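PDB 4FVA: 5'-tyrosyl-DNA phosphodiesterase from Caenorhabditis elegans, which belongs to the endonuclease/exonuclease/phosphatase family of DNase I-like proteins and holds a magnesium ion at an acidic site. Local coordinates for residues A[32-37]-A[58-63]; A[51-56]-A[78-83]; A[104-109]-A[124-129]. One frame throughout, in Å; residues are numbered along the deposited sequence.

Interaction 1: residues A[32-37]-A[58-63]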
loop_
_atom_site.group_PDB
_atom_site.type_symbol
_atom_site.label_atom_id
_atom_site.label_comp_id
_atom_site.label_asym_id
_atom_site.label_seq_id
_atom_site.Cartn_x
_atom_site.Cartn_y
_atom_site.Cartn_z
ATOM N N ARG A 32 16.311 7.506 6.629
ATOM C CA ARG A 32 15.145 7.380 5.757
ATOM C C ARG A 32 13.928 6.828 6.514
ATOM O O ARG A 32 12.805 7.301 6.318
ATOM C CB ARG A 32 15.466 6.537 4.509
ATOM C CG ARG A 32 16.460 7.199 3.520
ATOM C CD ARG A 32 16.991 6.215 2.453
ATOM N NE ARG A 32 15.909 5.368 1.995
ATOM C CZ ARG A 32 15.916 4.043 1.991
ATOM N NH1 ARG A 32 17.003 3.370 2.340
ATOM N NH2 ARG A 32 14.826 3.396 1.589
ATOM N N MET A 33 14.142 5.840 7.385
ATOM C CA MET A 33 13.011 5.292 8.145
ATOM C C MET A 33 12.461 6.334 9.133
ATOM O O MET A 33 11.258 6.415 9.346
ATOM C CB MET A 33 13.376 3.992 8.872
ATOM C CG MET A 33 13.735 2.816 7.947
ATOM S SD MET A 33 12.463 2.433 6.726
ATOM C CE MET A 33 12.974 3.509 5.398
ATOM N N LYS A 34 13.350 7.130 9.727
ATOM C CA LYS A 34 12.917 8.251 10.559
ATOM C C LYS A 34 12.083 9.227 9.738
ATOM O O LYS A 34 11.091 9.752 10.223
ATOM C CB LYS A 34 14.115 8.985 11.174
ATOM C CG LYS A 34 14.840 8.209 12.266
ATOM C CD LYS A 34 16.047 9.013 12.777
ATOM C CE LYS A 34 16.768 8.284 13.911
ATOM N NZ LYS A 34 18.006 8.994 14.364
ATOM N N ALA A 35 12.506 9.498 8.503
ATOM C CA ALA A 35 11.740 10.381 7.615
ATOM C C ALA A 35 10.376 9.778 7.281
ATOM O O ALA A 35 9.359 10.490 7.230
ATOM C CB ALA A 35 12.526 10.702 6.339
ATOM N N VAL A 36 10.355 8.471 7.023
ATOM C CA VAL A 36 9.087 7.799 6.779
ATOM C C VAL A 36 8.141 7.995 7.973
ATOM O O VAL A 36 6.997 8.395 7.805
ATOM C CB VAL A 36 9.268 6.283 6.498
ATOM C CG1 VAL A 36 7.909 5.571 6.535
ATOM C CG2 VAL A 36 9.947 6.059 5.130
ATOM N N ALA A 37 8.619 7.717 9.178
ATOM C CA ALA A 37 7.763 7.858 10.349
ATOM C C ALA A 37 7.316 9.309 10.512
ATOM O O ALA A 37 6.171 9.577 10.877
ATOM C CB ALA A 37 8.464 7.348 11.603
ATOM N N LEU A 58 14.381 -0.744 12.076
ATOM C CA LEU A 58 12.926 -0.695 12.071
ATOM C C LEU A 58 12.379 0.215 13.187
ATOM O O LEU A 58 11.216 0.642 13.151
ATOM C CB LEU A 58 12.378 -2.117 12.196
ATOM C CG LEU A 58 10.867 -2.307 12.132
ATOM C CD1 LEU A 58 10.321 -1.915 10.759
ATOM C CD2 LEU A 58 10.550 -3.759 12.427
ATOM N N ALA A 59 13.226 0.549 14.158
ATOM C CA ALA A 59 12.751 1.257 15.359
ATOM C C ALA A 59 11.821 2.448 15.099
ATOM O O ALA A 59 10.744 2.540 15.695
ATOM C CB ALA A 59 13.943 1.702 16.230
ATOM N N PRO A 60 12.221 3.355 14.191
ATOM C CA PRO A 60 11.383 4.542 13.951
ATOM C C PRO A 60 9.997 4.148 13.481
ATOM O O PRO A 60 9.030 4.818 13.820
ATOM C CB PRO A 60 12.137 5.294 12.843
ATOM C CG PRO A 60 13.574 4.760 12.922
ATOM C CD PRO A 60 13.416 3.325 13.332
ATOM N N ILE A 61 9.909 3.061 12.724
ATOM C CA ILE A 61 8.626 2.541 12.294
ATOM C C ILE A 61 7.879 1.892 13.460
ATOM O O ILE A 61 6.696 2.164 13.697
ATOM C CB ILE A 61 8.784 1.531 11.144
ATOM C CG1 ILE A 61 9.639 2.135 10.021
ATOM C CG2 ILE A 61 7.432 1.088 10.643
ATOM C CD1 ILE A 61 9.060 3.400 9.435
ATOM N N ASP A 62 8.575 1.014 14.173
ATOM C CA ASP A 62 7.995 0.309 15.307
ATOM C C ASP A 62 7.478 1.278 16.363
ATOM O O ASP A 62 6.518 0.977 17.060
ATOM C CB ASP A 62 9.016 -0.658 15.917
ATOM C CG ASP A 62 8.396 -1.980 16.351
ATOM O OD1 ASP A 62 7.397 -2.425 15.727
ATOM O OD2 ASP A 62 8.922 -2.584 17.314
ATOM N N LYS A 63 8.125 2.436 16.483
ATOM C CA LYS A 63 7.690 3.448 17.444
ATOM C C LYS A 63 6.325 4.043 17.103
ATOM O O LYS A 63 5.716 4.703 17.944
ATOM C CB LYS A 63 8.728 4.562 17.585
ATOM C CG LYS A 63 9.956 4.170 18.421
ATOM C CD LYS A 63 11.035 5.248 18.349
ATOM C CE LYS A 63 12.346 4.781 18.970
ATOM N NZ LYS A 63 13.427 5.787 18.758
#
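Pro60 lays its ring against one turn of helix 29-43, its CG 3.7 Å from Lys34 CG and its CB 3.8 Å from the carbonyl O of Met33. The CB of Lys34 points away from the proline, yet chi1 of -71° sets CG beside the lysine's own backbone N, where it brushes the ring; the rest of the chain runs extended at the exposed margin. Met33 starts toward its partners, with CB 4.1 Å from Pro60 CG, then bends at chi2 and chi3, and CE ends over one face of the Arg32 guanidinium, toward its rim. In this DNase I-like fold the two helices flank strand 47-53 in sequence; Ile61 rests on Leu50 of that strand, and Met33 on Ile21 in the loop after strand 13-20. Ile61 crosses the gap with its long branch: with CG1 anti to the carbonyl carbon and chi2 at -59°, CD1 comes within 3.8 Å of Val36 CG1, the branch of that valine anti to its backbone N. The same CD1 lies 3.7 Å from Met33 O, which accepts the helical bond from Ala37 N. Farther along, Ala37 CB abuts Pro60 O at 3.4 Å, and no hydrogen bond joins 32-37 to 58-63.

Interaction 2: residues A[51-56]-A[78-83]. With MG (magnesium ion), chain F.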
loop_
_atom_site.group_PDB
_atom_site.type_symbol
_atom_site.label_atom_id
_atom_site.label_comp_id
_atom_site.label_asym_id
_atom_site.label_seq_id
_atom_site.Cartn_x
_atom_site.Cartn_y
_atom_site.Cartn_z
ATOM N N GLN A 51 5.255 -1.764 2.296
ATOM C CA GLN A 51 5.922 -2.886 1.650
ATOM C C GLN A 51 7.443 -2.703 1.713
ATOM O O GLN A 51 7.937 -1.581 1.891
ATOM C CB GLN A 51 5.459 -3.039 0.193
ATOM C CG GLN A 51 3.954 -3.045 -0.004
ATOM C CD GLN A 51 3.357 -1.655 -0.144
ATOM O OE1 GLN A 51 3.988 -0.751 -0.708
ATOM N NE2 GLN A 51 2.123 -1.477 0.371
ATOM N N GLU A 52 8.181 -3.797 1.533
ATOM C CA GLU A 52 9.638 -3.789 1.667
ATOM C C GLU A 52 10.092 -3.209 2.998
ATOM O O GLU A 52 11.014 -2.398 3.052
ATOM C CB GLU A 52 10.317 -3.050 0.502
ATOM C CG GLU A 52 10.566 -3.952 -0.691
ATOM C CD GLU A 52 11.467 -3.336 -1.723
ATOM O OE1 GLU A 52 12.584 -2.868 -1.365
ATOM O OE2 GLU A 52 11.037 -3.306 -2.898
ATOM N N VAL A 53 9.440 -3.639 4.070
ATOM C CA VAL A 53 9.874 -3.339 5.427
ATOM C C VAL A 53 10.958 -4.362 5.758
ATOM O O VAL A 53 10.813 -5.532 5.398
ATOM C CB VAL A 53 8.713 -3.480 6.405
ATOM C CG1 VAL A 53 9.142 -3.066 7.808
ATOM C CG2 VAL A 53 7.517 -2.636 5.924
ATOM N N VAL A 54 12.025 -3.931 6.436
ATOM C CA VAL A 54 13.101 -4.826 6.887
ATOM C C VAL A 54 13.324 -4.725 8.394
ATOM O O VAL A 54 12.909 -3.752 9.024
ATOM C CB VAL A 54 14.431 -4.550 6.137
ATOM C CG1 VAL A 54 14.265 -4.765 4.633
ATOM C CG2 VAL A 54 14.927 -3.121 6.426
ATOM N N ASP A 55 13.956 -5.739 8.979
ATOM C CA ASP A 55 14.195 -5.745 10.425
ATOM C C ASP A 55 15.170 -4.652 10.830
ATOM O O ASP A 55 15.024 -4.021 11.877
ATOM C CB ASP A 55 14.722 -7.105 10.878
ATOM C CG ASP A 55 13.686 -8.205 10.760
ATOM O OD1 ASP A 55 12.470 -7.916 10.834
ATOM O OD2 ASP A 55 14.092 -9.363 10.541
ATOM N N ARG A 56 16.178 -4.445 9.995
ATOM C CA ARG A 56 17.229 -3.480 10.298
ATOM C C ARG A 56 16.719 -2.045 10.332
ATOM O O ARG A 56 16.105 -1.562 9.367
ATOM C CB ARG A 56 18.364 -3.607 9.284
ATOM C CG ARG A 56 19.477 -2.576 9.454
ATOM C CD ARG A 56 20.507 -2.726 8.341
ATOM N NE ARG A 56 21.210 -1.468 8.092
ATOM C CZ ARG A 56 21.645 -1.090 6.894
ATOM N NH1 ARG A 56 21.455 -1.880 5.842
ATOM N NH2 ARG A 56 22.260 0.074 6.745
ATOM N N GLN A 78 13.563 -11.753 5.075
ATOM C CA GLN A 78 14.441 -10.715 4.485
ATOM C C GLN A 78 13.723 -9.357 4.357
ATOM O O GLN A 78 14.289 -8.301 4.668
ATOM C CB GLN A 78 14.965 -11.163 3.123
ATOM C CG GLN A 78 15.997 -10.210 2.502
ATOM C CD GLN A 78 16.237 -10.496 1.031
ATOM O OE1 GLN A 78 15.739 -11.488 0.496
ATOM N NE2 GLN A 78 16.972 -9.609 0.358
ATOM N N TYR A 79 12.495 -9.385 3.842
ATOM C CA TYR A 79 11.637 -8.196 3.818
ATOM C C TYR A 79 10.170 -8.621 3.817
ATOM O O TYR A 79 9.854 -9.777 3.531
ATOM C CB TYR A 79 11.984 -7.282 2.634
ATOM C CG TYR A 79 11.842 -7.935 1.282
ATOM C CD1 TYR A 79 12.744 -8.901 0.860
ATOM C CD2 TYR A 79 10.821 -7.560 0.418
ATOM C CE1 TYR A 79 12.621 -9.495 -0.394
ATOM C CE2 TYR A 79 10.683 -8.148 -0.826
ATOM C CZ TYR A 79 11.591 -9.114 -1.229
ATOM O OH TYR A 79 11.461 -9.689 -2.481
ATOM N N TYR A 80 9.272 -7.712 4.181
ATOM C CA TYR A 80 7.887 -8.106 4.417
ATOM C C TYR A 80 6.987 -6.868 4.367
ATOM O O TYR A 80 7.456 -5.766 4.041
ATOM C CB TYR A 80 7.771 -8.842 5.765
ATOM C CG TYR A 80 8.541 -8.168 6.899
ATOM C CD1 TYR A 80 7.944 -7.191 7.693
ATOM C CD2 TYR A 80 9.866 -8.504 7.162
ATOM C CE1 TYR A 80 8.655 -6.554 8.718
ATOM C CE2 TYR A 80 10.577 -7.888 8.188
ATOM C CZ TYR A 80 9.973 -6.914 8.956
ATOM O OH TYR A 80 10.687 -6.298 9.973
ATOM N N THR A 81 5.696 -7.047 4.616
ATOM C CA THR A 81 4.788 -5.911 4.566
ATOM C C THR A 81 4.218 -5.605 5.948
ATOM O O THR A 81 4.400 -6.380 6.889
ATOM C CB THR A 81 3.644 -6.137 3.564
ATOM O OG1 THR A 81 2.859 -7.256 3.983
ATOM C CG2 THR A 81 4.214 -6.414 2.174
ATOM N N ALA A 82 3.532 -4.477 6.075
ATOM C CA ALA A 82 2.892 -4.145 7.338
ATOM C C ALA A 82 1.568 -3.440 7.072
ATOM O O ALA A 82 1.418 -2.735 6.066
ATOM C CB ALA A 82 3.807 -3.274 8.202
ATOM N N ILE A 83 0.621 -3.625 7.987
ATOM C CA ILE A 83 -0.608 -2.846 7.973
ATOM C C ILE A 83 -0.713 -2.184 9.337
ATOM O O ILE A 83 -0.638 -2.869 10.368
ATOM C CB ILE A 83 -1.848 -3.740 7.710
ATOM C CG1 ILE A 83 -1.701 -4.476 6.364
ATOM C CG2 ILE A 83 -3.156 -2.904 7.743
ATOM C CD1 ILE A 83 -2.859 -5.404 6.043
HETATM MG MG MG F . 13.801 -1.454 -3.125
HETATM O O HOH W 1 14.700 -8.039 7.750
HETATM O O HOH W 2 16.211 -2.184 -3.547
HETATM O O HOH W 3 11.807 0.054 -3.211
#
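The carbonyl O of Val53 serves Tyr80 twice: it accepts the hydrogen bond from Tyr80 N at 2.9 Å and also sits over the centre of that residue's own ring, 3.5 Å above its plane. In Tyr80, chi1 of 44° puts CG between the backbone N and the carbonyl carbon, which brings the ring back toward Val53. A third neighbour of the same oxygen is Tyr79 CA, whose C-H approaches Val53 O with the carbon 3.2 Å away. Val53 CG1 packs against the ring atom CE1 of Tyr80 at 3.6 Å. At the far end of the ring, Tyr80 OH donates to Asp55 OD1 over 2.6 Å, reaching the oxygen on its anti side and 27° out of the carboxylate plane. Beside this pair, a water accepts from Asp55 N and donates to Gln78 O, tying the loop ends together. Val54 CG1 leans on Tyr79 CB, while the hydroxyl of Tyr79 is bonded to Arg106. Across the strands Thr81 CG2 touches Gln51 CG, the amide of Gln51 being held by Asn124 and Ser18. Glu52 sends its extended chain past Tyr79, Glu52 CG lying 3.8 Å from Tyr79 CD2. Its OE1 binds the magnesium ion at 2.6 Å. Asn20 ND2 holds OE2, which should steady the carboxylate, and Asp22 and waters also bind the metal. Glu52, in the left-handed region (phi 53°), and Val53, whose N donates to Tyr80 O, together face Tyr80: a G1 beta bulge, here turning the end of strand 47-53 into the magnesium site of the DNase I-like fold.

Interaction 3: residues A[104-109]-A[124-129]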
loop_
_atom_site.group_PDB
_atom_site.type_symbol
_atom_site.label_atom_id
_atom_site.label_comp_id
_atom_site.label_asym_id
_atom_site.label_seq_id
_atom_site.Cartn_x
_atom_site.Cartn_y
_atom_site.Cartn_z
ATOM N N MET A 104 9.813 -14.788 -4.204
ATOM C CA MET A 104 10.229 -13.592 -3.471
ATOM C C MET A 104 9.498 -13.395 -2.122
ATOM O O MET A 104 9.387 -12.269 -1.610
ATOM C CB MET A 104 10.064 -12.366 -4.380
ATOM C CG MET A 104 10.885 -12.441 -5.660
ATOM S SD MET A 104 10.618 -11.019 -6.749
ATOM C CE MET A 104 11.328 -11.634 -8.282
ATOM N N TYR A 105 9.018 -14.504 -1.558
ATOM C CA TYR A 105 8.328 -14.541 -0.261
ATOM C C TYR A 105 7.120 -13.608 -0.229
ATOM O O TYR A 105 6.781 -13.072 0.837
ATOM C CB TYR A 105 9.251 -14.152 0.904
ATOM C CG TYR A 105 10.665 -14.668 0.805
ATOM C CD1 TYR A 105 10.946 -16.030 0.843
ATOM C CD2 TYR A 105 11.729 -13.778 0.703
ATOM C CE1 TYR A 105 12.254 -16.491 0.756
ATOM C CE2 TYR A 105 13.037 -14.224 0.614
ATOM C CZ TYR A 105 13.296 -15.578 0.644
ATOM O OH TYR A 105 14.602 -16.015 0.560
ATOM N N ARG A 106 6.485 -13.394 -1.379
ATOM C CA ARG A 106 5.394 -12.432 -1.455
ATOM C C ARG A 106 4.101 -13.032 -0.936
ATOM O O ARG A 106 3.854 -14.244 -1.079
ATOM C CB ARG A 106 5.239 -11.898 -2.883
ATOM C CG ARG A 106 6.525 -11.283 -3.447
ATOM C CD ARG A 106 7.094 -10.166 -2.547
ATOM N NE ARG A 106 8.415 -9.730 -3.015
ATOM C CZ ARG A 106 8.597 -8.891 -4.030
ATOM N NH1 ARG A 106 7.539 -8.393 -4.660
ATOM N NH2 ARG A 106 9.828 -8.544 -4.414
ATOM N N THR A 107 3.260 -12.170 -0.358
ATOM C CA THR A 107 2.099 -12.605 0.389
ATOM C C THR A 107 0.923 -11.675 0.138
ATOM O O THR A 107 1.092 -10.521 -0.278
ATOM C CB THR A 107 2.391 -12.567 1.911
ATOM O OG1 THR A 107 2.804 -11.233 2.270
ATOM C CG2 THR A 107 3.513 -13.554 2.289
ATOM N N LEU A 108 -0.271 -12.167 0.431
ATOM C CA LEU A 108 -1.433 -11.289 0.515
ATOM C C LEU A 108 -1.737 -11.199 1.991
ATOM O O LEU A 108 -2.127 -12.190 2.618
ATOM C CB LEU A 108 -2.617 -11.873 -0.252
ATOM C CG LEU A 108 -3.915 -11.066 -0.245
ATOM C CD1 LEU A 108 -3.642 -9.666 -0.749
ATOM C CD2 LEU A 108 -4.943 -11.756 -1.142
ATOM N N GLN A 109 -1.526 -10.012 2.548
ATOM C CA GLN A 109 -1.728 -9.775 3.977
ATOM C C GLN A 109 -3.124 -9.210 4.180
ATOM O O GLN A 109 -3.452 -8.151 3.636
ATOM C CB GLN A 109 -0.676 -8.797 4.518
ATOM C CG GLN A 109 -0.804 -8.497 6.024
ATOM C CD GLN A 109 0.213 -7.488 6.499
ATOM O OE1 GLN A 109 0.727 -6.696 5.701
ATOM N NE2 GLN A 109 0.508 -7.495 7.806
ATOM N N ASN A 124 -3.190 -6.072 1.686
ATOM C CA ASN A 124 -1.934 -5.425 1.335
ATOM C C ASN A 124 -0.990 -6.441 0.710
ATOM O O ASN A 124 -0.782 -7.538 1.266
ATOM C CB ASN A 124 -1.312 -4.816 2.607
ATOM C CG ASN A 124 -0.013 -4.069 2.344
ATOM O OD1 ASN A 124 0.253 -3.632 1.226
ATOM N ND2 ASN A 124 0.813 -3.919 3.392
ATOM N N THR A 125 -0.403 -6.084 -0.429
ATOM C CA THR A 125 0.495 -7.001 -1.107
ATOM C C THR A 125 1.630 -6.274 -1.790
ATOM O O THR A 125 1.573 -5.072 -2.009
ATOM C CB THR A 125 -0.235 -7.895 -2.142
ATOM O OG1 THR A 125 0.636 -8.957 -2.559
ATOM C CG2 THR A 125 -0.649 -7.064 -3.367
ATOM N N HIS A 126 2.671 -7.029 -2.102
ATOM C CA HIS A 126 3.786 -6.543 -2.893
ATOM C C HIS A 126 3.974 -7.575 -3.998
ATOM O O HIS A 126 4.637 -8.586 -3.777
ATOM C CB HIS A 126 5.039 -6.473 -2.017
ATOM C CG HIS A 126 6.253 -5.944 -2.721
ATOM N ND1 HIS A 126 7.504 -5.959 -2.149
ATOM C CD2 HIS A 126 6.404 -5.405 -3.958
ATOM C CE1 HIS A 126 8.382 -5.443 -2.999
ATOM N NE2 HIS A 126 7.740 -5.096 -4.099
ATOM N N LEU A 127 3.390 -7.343 -5.176
ATOM C CA LEU A 127 3.388 -8.385 -6.212
ATOM C C LEU A 127 4.767 -8.614 -6.840
ATOM O O LEU A 127 5.631 -7.731 -6.800
ATOM C CB LEU A 127 2.345 -8.082 -7.293
ATOM C CG LEU A 127 0.904 -7.980 -6.773
ATOM C CD1 LEU A 127 -0.094 -7.879 -7.940
ATOM C CD2 LEU A 127 0.584 -9.152 -5.845
ATOM N N GLU A 128 4.969 -9.800 -7.420
ATOM C CA GLU A 128 6.273 -10.179 -7.961
ATOM C C GLU A 128 6.917 -9.054 -8.774
ATOM O O GLU A 128 6.257 -8.361 -9.555
ATOM C CB GLU A 128 6.167 -11.463 -8.799
ATOM C CG GLU A 128 7.397 -12.382 -8.722
ATOM C CD GLU A 128 7.451 -13.217 -7.446
ATOM O OE1 GLU A 128 6.539 -13.100 -6.587
ATOM O OE2 GLU A 128 8.403 -14.012 -7.300
ATOM N N SER A 129 8.213 -8.862 -8.559
ATOM C CA SER A 129 8.961 -7.741 -9.132
ATOM C C SER A 129 9.580 -8.081 -10.503
ATOM O O SER A 129 9.871 -9.254 -10.791
ATOM C CB SER A 129 10.063 -7.314 -8.154
ATOM O OG SER A 129 9.558 -7.099 -6.836
HETATM O O HOH W 4 3.902 -9.224 -0.168
HETATM O O HOH W 5 1.892 -8.656 1.850
#
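Arg106 lies flat on the His126 ring, stacked, guanidinium and imidazole centres 3.7 Å apart and planes 19° from parallel, with NH1 over the centre of the ring. While stacked, NH1 donates to His126 O at 3.0 Å, approaching from well above the carbonyl plane, and NH2 reaches Ser129 OG at 2.8 Å in the plane of the guanidinium. NH1 adds a weak bond to the same hydroxyl, and NE a weak one to Met104 O. A malonate oxygen, probably from the crystallisation liquor, bonds both Ser129 OG and His126 NE2. Glu128, bent at chi2, crosses Met104, Glu128 OE2 3.4 Å from Met104 CG, but its oxygens are satisfied by Ser102 OG and Gly103 N. Thr125 OG1, anti to its backbone N (chi1 -168°), donates to Thr107 O over 2.8 Å. One water donates to that carbonyl and to Asn124 O while accepting from Thr107 OG1; another accepts hydrogen bonds from Thr107 N and His126 N. Gln109 and Asn124 form a hydrogen-bonded antiparallel pair, N to O at 2.9 Å each way; Thr81 holds Gln109 OE1, Tyr71 O and His94 hold its NE2, and Gln51 NE2 donates to Asn124 OD1. This is the open end of hairpin 107-115/118-126, between strands 90-98 and 159-163; Leu108 and Leu127 meet helix 134-154, whereas Gln109 and Asn124 face strand 80-86 of the other sheet.

How the interactions relate
Interactions 2 and 3 face each other across the two sheets and touch directly, jointed by Tyr79 with Arg106 and by Thr81 with Gln109. Interaction 1 is about 21 Å from interaction 3, centre to centre, and meets interaction 2 through Leu58, which packs on Val53 and Tyr80. All three are largely buried, but chemistry shifts with place. The helix pair 32-37/58-63, nearer the outside, is apolar packing of side chains on each other and on backbone carbonyls, exposed Lys34 joining in through its methylene part. Contact 51-56/78-83 joins neighbouring strands of one sheet and adds a metal ligand, while 104-109/124-129 joins a hairpin of the other through stacked charge, hydroxyls and bridging waters.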